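Local coordinates for rhamnonate dehydratase (Gibberella zeae PH-1, PDB 3FXG), which probably dehydrates L-rhamnonate to its 2-keto-3-deoxy acid in a magnesium-dependent reaction, as a member of the enolase superfamily, at residues V5-P9 and L144-R148; I42-A46 and C223-L227. One frame throughout, in Å; residues are numbered along the deposited sequence.

Contact 1. Residues V5-P9 and L144-R148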
loop_
_atom_site.group_PDB
_atom_site.type_symbol
_atom_site.label_atom_id
_atom_site.label_comp_id
_atom_site.label_asym_id
_atom_site.label_seq_id
_atom_site.Cartn_x
_atom_site.Cartn_y
_atom_site.Cartn_z
ATOM N N VAL A 5 1.129 52.825 -15.173
ATOM C CA VAL A 5 0.079 52.096 -14.473
ATOM C C VAL A 5 -0.401 52.826 -13.230
ATOM O O VAL A 5 0.216 53.788 -12.780
ATOM C CB VAL A 5 0.547 50.671 -14.080
ATOM C CG1 VAL A 5 0.718 49.824 -15.337
ATOM C CG2 VAL A 5 1.855 50.743 -13.306
ATOM N N LYS A 6 -1.510 52.349 -12.681
ATOM C CA LYS A 6 -2.117 52.946 -11.502
ATOM C C LYS A 6 -1.149 53.079 -10.331
ATOM O O LYS A 6 -0.381 52.160 -10.032
ATOM C CB LYS A 6 -3.333 52.113 -11.086
ATOM C CG LYS A 6 -4.196 52.717 -9.992
ATOM C CD LYS A 6 -5.376 51.802 -9.675
ATOM C CE LYS A 6 -6.330 52.437 -8.667
ATOM N NZ LYS A 6 -5.644 52.797 -7.390
ATOM N N ASP A 7 -1.177 54.240 -9.683
ATOM C CA ASP A 7 -0.336 54.486 -8.515
ATOM C C ASP A 7 -1.213 54.072 -7.338
ATOM O O ASP A 7 -2.054 54.847 -6.883
ATOM C CB ASP A 7 0.013 55.971 -8.405
ATOM C CG ASP A 7 0.987 56.257 -7.278
ATOM O OD1 ASP A 7 1.164 57.445 -6.933
ATOM O OD2 ASP A 7 1.583 55.296 -6.743
ATOM N N PHE A 8 -1.028 52.842 -6.867
ATOM C CA PHE A 8 -1.831 52.301 -5.774
ATOM C C PHE A 8 -1.357 52.774 -4.405
ATOM O O PHE A 8 -0.165 52.762 -4.115
ATOM C CB PHE A 8 -1.797 50.770 -5.816
ATOM C CG PHE A 8 -3.123 50.122 -5.530
ATOM C CD1 PHE A 8 -4.063 49.959 -6.541
ATOM C CD2 PHE A 8 -3.435 49.684 -4.249
ATOM C CE1 PHE A 8 -5.297 49.363 -6.282
ATOM C CE2 PHE A 8 -4.668 49.088 -3.980
ATOM C CZ PHE A 8 -5.598 48.928 -4.999
ATOM N N PRO A 9 -2.292 53.196 -3.541
ATOM C CA PRO A 9 -1.908 53.661 -2.205
ATOM C C PRO A 9 -1.326 52.539 -1.343
ATOM O O PRO A 9 -1.776 51.395 -1.414
ATOM C CB PRO A 9 -3.217 54.215 -1.642
ATOM C CG PRO A 9 -4.262 53.386 -2.325
ATOM C CD PRO A 9 -3.747 53.313 -3.745
ATOM N N LEU A 144 -8.770 46.593 -0.732
ATOM C CA LEU A 144 -8.540 46.486 -2.167
ATOM C C LEU A 144 -9.822 46.744 -2.951
ATOM O O LEU A 144 -9.809 47.436 -3.971
ATOM C CB LEU A 144 -7.982 45.101 -2.521
ATOM C CG LEU A 144 -6.561 44.802 -2.031
ATOM C CD1 LEU A 144 -6.179 43.374 -2.405
ATOM C CD2 LEU A 144 -5.580 45.798 -2.649
ATOM N N GLY A 145 -10.929 46.187 -2.473
ATOM C CA GLY A 145 -12.195 46.390 -3.150
ATOM C C GLY A 145 -12.619 47.848 -3.098
ATOM O O GLY A 145 -13.150 48.384 -4.070
ATOM N N LYS A 146 -12.376 48.498 -1.963
ATOM C CA LYS A 146 -12.750 49.898 -1.803
ATOM C C LYS A 146 -11.906 50.826 -2.664
ATOM O O LYS A 146 -12.428 51.771 -3.256
ATOM C CB LYS A 146 -12.671 50.294 -0.325
ATOM C CG LYS A 146 -13.843 49.738 0.463
ATOM C CD LYS A 146 -13.697 49.897 1.960
ATOM C CE LYS A 146 -14.941 49.358 2.653
ATOM N NZ LYS A 146 -14.827 49.360 4.137
ATOM N N VAL A 147 -10.608 50.555 -2.757
ATOM C CA VAL A 147 -9.741 51.388 -3.579
ATOM C C VAL A 147 -10.137 51.297 -5.053
ATOM O O VAL A 147 -10.165 52.306 -5.756
ATOM C CB VAL A 147 -8.257 50.988 -3.423
ATOM C CG1 VAL A 147 -7.396 51.773 -4.414
ATOM C CG2 VAL A 147 -7.795 51.272 -1.996
ATOM N N ARG A 148 -10.458 50.089 -5.514
ATOM C CA ARG A 148 -10.851 49.881 -6.906
ATOM C C ARG A 148 -12.339 50.099 -7.142
ATOM O O ARG A 148 -12.802 50.069 -8.280
ATOM C CB ARG A 148 -10.482 48.466 -7.354
ATOM C CG ARG A 148 -8.990 48.223 -7.429
ATOM C CD ARG A 148 -8.689 46.783 -7.751
ATOM N NE ARG A 148 -7.257 46.567 -7.917
ATOM C CZ ARG A 148 -6.633 45.454 -7.555
ATOM N NH1 ARG A 148 -7.320 44.461 -7.002
ATOM N NH2 ARG A 148 -5.329 45.334 -7.747
#

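Contact 2. Residues I42-A46 and C223-L227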
loop_
_atom_site.group_PDB
_atom_site.type_symbol
_atom_site.label_atom_id
_atom_site.label_comp_id
_atom_site.label_asym_id
_atom_site.label_seq_id
_atom_site.Cartn_x
_atom_site.Cartn_y
_atom_site.Cartn_z
ATOM N N ILE A 42 -26.262 20.277 23.201
ATOM C CA ILE A 42 -25.328 20.116 22.093
ATOM C C ILE A 42 -24.127 19.297 22.545
ATOM O O ILE A 42 -23.497 19.615 23.552
ATOM C CB ILE A 42 -24.820 21.477 21.585
ATOM C CG1 ILE A 42 -25.997 22.329 21.102
ATOM C CG2 ILE A 42 -23.820 21.270 20.454
ATOM C CD1 ILE A 42 -25.590 23.719 20.626
ATOM N N SER A 43 -23.816 18.243 21.799
ATOM C CA SER A 43 -22.674 17.396 22.125
ATOM C C SER A 43 -21.394 18.146 21.750
ATOM O O SER A 43 -21.274 18.655 20.633
ATOM C CB SER A 43 -22.759 16.079 21.347
ATOM O OG SER A 43 -21.689 15.208 21.681
ATOM N N THR A 44 -20.452 18.220 22.685
ATOM C CA THR A 44 -19.185 18.912 22.454
ATOM C C THR A 44 -18.031 18.097 23.048
ATOM O O THR A 44 -18.257 17.093 23.726
ATOM C CB THR A 44 -19.171 20.308 23.121
ATOM O OG1 THR A 44 -18.919 20.162 24.524
ATOM C CG2 THR A 44 -20.510 21.018 22.927
ATOM N N PRO A 45 -16.778 18.516 22.789
ATOM C CA PRO A 45 -15.607 17.807 23.317
ATOM C C PRO A 45 -15.570 17.813 24.848
ATOM O O PRO A 45 -14.907 16.977 25.461
ATOM C CB PRO A 45 -14.432 18.584 22.723
ATOM C CG PRO A 45 -14.978 19.066 21.417
ATOM C CD PRO A 45 -16.363 19.539 21.810
ATOM N N ALA A 46 -16.282 18.760 25.455
ATOM C CA ALA A 46 -16.318 18.876 26.911
ATOM C C ALA A 46 -17.552 18.232 27.542
ATOM O O ALA A 46 -17.699 18.233 28.763
ATOM C CB ALA A 46 -16.242 20.347 27.314
ATOM N N CYS A 223 -21.984 17.490 14.531
ATOM C CA CYS A 223 -21.515 16.801 15.728
ATOM C C CYS A 223 -20.442 17.543 16.531
ATOM O O CYS A 223 -19.933 17.023 17.526
ATOM C CB CYS A 223 -21.023 15.402 15.346
ATOM S SG CYS A 223 -22.291 14.380 14.520
ATOM N N TYR A 224 -20.113 18.756 16.098
ATOM C CA TYR A 224 -19.127 19.610 16.763
ATOM C C TYR A 224 -17.923 18.866 17.371
ATOM O O TYR A 224 -17.693 18.929 18.581
ATOM C CB TYR A 224 -19.833 20.448 17.846
ATOM C CG TYR A 224 -19.047 21.655 18.330
ATOM C CD1 TYR A 224 -18.731 22.704 17.462
ATOM C CD2 TYR A 224 -18.604 21.739 19.650
ATOM C CE1 TYR A 224 -17.985 23.809 17.899
ATOM C CE2 TYR A 224 -17.859 22.835 20.096
ATOM C CZ TYR A 224 -17.552 23.864 19.216
ATOM O OH TYR A 224 -16.791 24.928 19.649
HETATM N N MSE A 225 -17.161 18.184 16.514
HETATM C CA MSE A 225 -15.962 17.424 16.894
HETATM C C MSE A 225 -16.067 16.656 18.219
HETATM O O MSE A 225 -15.071 16.452 18.913
HETATM C CB MSE A 225 -14.738 18.367 16.916
HETATM C CG MSE A 225 -14.815 19.551 17.881
HETATM SE SE MSE A 225 -13.442 20.954 17.623
HETATM C CE MSE A 225 -14.438 22.437 18.363
ATOM N N SER A 226 -17.263 16.167 18.531
ATOM C CA SER A 226 -17.489 15.492 19.806
ATOM C C SER A 226 -17.561 13.971 19.867
ATOM O O SER A 226 -17.652 13.416 20.961
ATOM C CB SER A 226 -18.770 16.038 20.433
ATOM O OG SER A 226 -19.903 15.576 19.712
ATOM N N LEU A 227 -17.538 13.286 18.729
ATOM C CA LEU A 227 -17.646 11.832 18.766
ATOM C C LEU A 227 -16.310 11.128 18.568
ATOM O O LEU A 227 -15.241 11.725 18.720
ATOM C CB LEU A 227 -18.644 11.352 17.701
ATOM C CG LEU A 227 -19.951 12.149 17.609
ATOM C CD1 LEU A 227 -20.842 11.538 16.534
ATOM C CD2 LEU A 227 -20.661 12.156 18.965
HETATM O O HOH W 1 -16.901 14.502 23.478
#

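Contact 1. Residues V5-P9 and L144-R148
Lys6 and Val147 touch where the N-terminal tail passes the end of helix 128-148, a helix of the alpha+beta N-terminal domain of the enolase fold; the tail then runs into strand 11-19 of the antiparallel sheet. The contact is one of side chains, with no hydrogen bond between the two segments. Lys6 runs straight as far as CE and bends at its last torsion, which brings NZ to 3.6 Å from Val147 CG1, the two side chains crossing at a slant. Beside it, Glu150 of the second subunit packs against Lys6, while backbone hydrogen bonds also tie Lys6 to that chain.

Two residues on, the buried ring of Phe8 makes the central contact. Val147 sits over one face: its CG1 lies 3.9 Å from the centroid of the Phe8 ring and 29° off the normal, a CH-pi contact displaced toward CZ. The Val147 chi1 of 174° sets CG1 anti to the backbone N and beside the carbonyl carbon, toward the ring. On the side of the ring plane away from Val147 CG1, Leu144 comes in at CE2 and Arg148 at CE1. Leu144 CD2 is 3.7 Å from Phe8 CE2, the two side chains running at about a right angle to each other. Arg148, extended from CG to NE, puts NE 3.8 Å from Phe8 CE1, its guanidinium plane tilted 62° from that of the ring. Its polar end is engaged across the subunit boundary, NE in a salt bridge with Glu150 and NH2 in a hydrogen bond to the backbone O of Arg154, both of the second subunit.

Pro9 ends the contact, its ring meeting the methyl groups of Val147: Pro9 CD is 4.0 Å from CG1, and Pro9 CG is 4.1 Å from Val147 CG2.

Contact 2. Residues I42-A46 and C223-L227
Pro45 packs its CD and CG against Tyr224 and Met225, the latter a selenomethionine. Pro45 and Tyr224 cross at about a right angle, with Pro45 CD 3.8 Å from Tyr224 CD2, and Pro45 CG rests 3.6 Å from Met225 CG. Met225 CE lies over one face of the Tyr224 ring, 3.5 Å above its plane and offset toward the rim. Thr44 flanks the same aromatic side chain: CB meets the ring edge in plane, 3.8 Å from Tyr224 CD2. Within its own segment Thr44 OG1 accepts from Ala46 N, an ST turn.

The tyrosine belongs to the loop that follows barrel strand 219-222, whose last residue, Asp222, is a magnesium ligand; the 42-46 loop lies against it, consistent with the capping-domain loops that close over the barrel's active site in the enolase superfamily. Tyr224 N bonds to Asp222 OD1, and Arg56 makes a cation-pi contact with the ring.

Ser43 OG donates to Ser226 OG at 2.7 Å, which in turn donates to Cys223 O at 2.6 Å, lying in the carbonyl plane with a C=O...O angle of 156°. Ser226 N bonds to that same carbonyl, so Cys223 O receives two donors and closes a beta turn whose central residues, Tyr224 and Met225, both have positive phi. A bridging water donates to both backbones, 2.9 Å to Thr44 O and 2.8 Å to Ser226 O.

Contact 1 and contact 2 lie on opposite sides of the chain's centre, their own centres 45 Å apart and their nearest atoms about 29 Å apart. Their segments alternate along the sequence. Contact 1, 28 Å from the chain's centre, stays within the N-terminal part of the fold; contact 2, at 17 Å, joins that part to the barrel. Contact 2 is the one near the metal: the Tyr224 side chain is about 6 Å from the magnesium ion held by Asp222, Glu248 and Glu275. Each also borders another copy of the protein, the second subunit at contact 1 and the third at contact 2, where Arg118 NE of the third subunit hydrogen-bonds to Pro45 O.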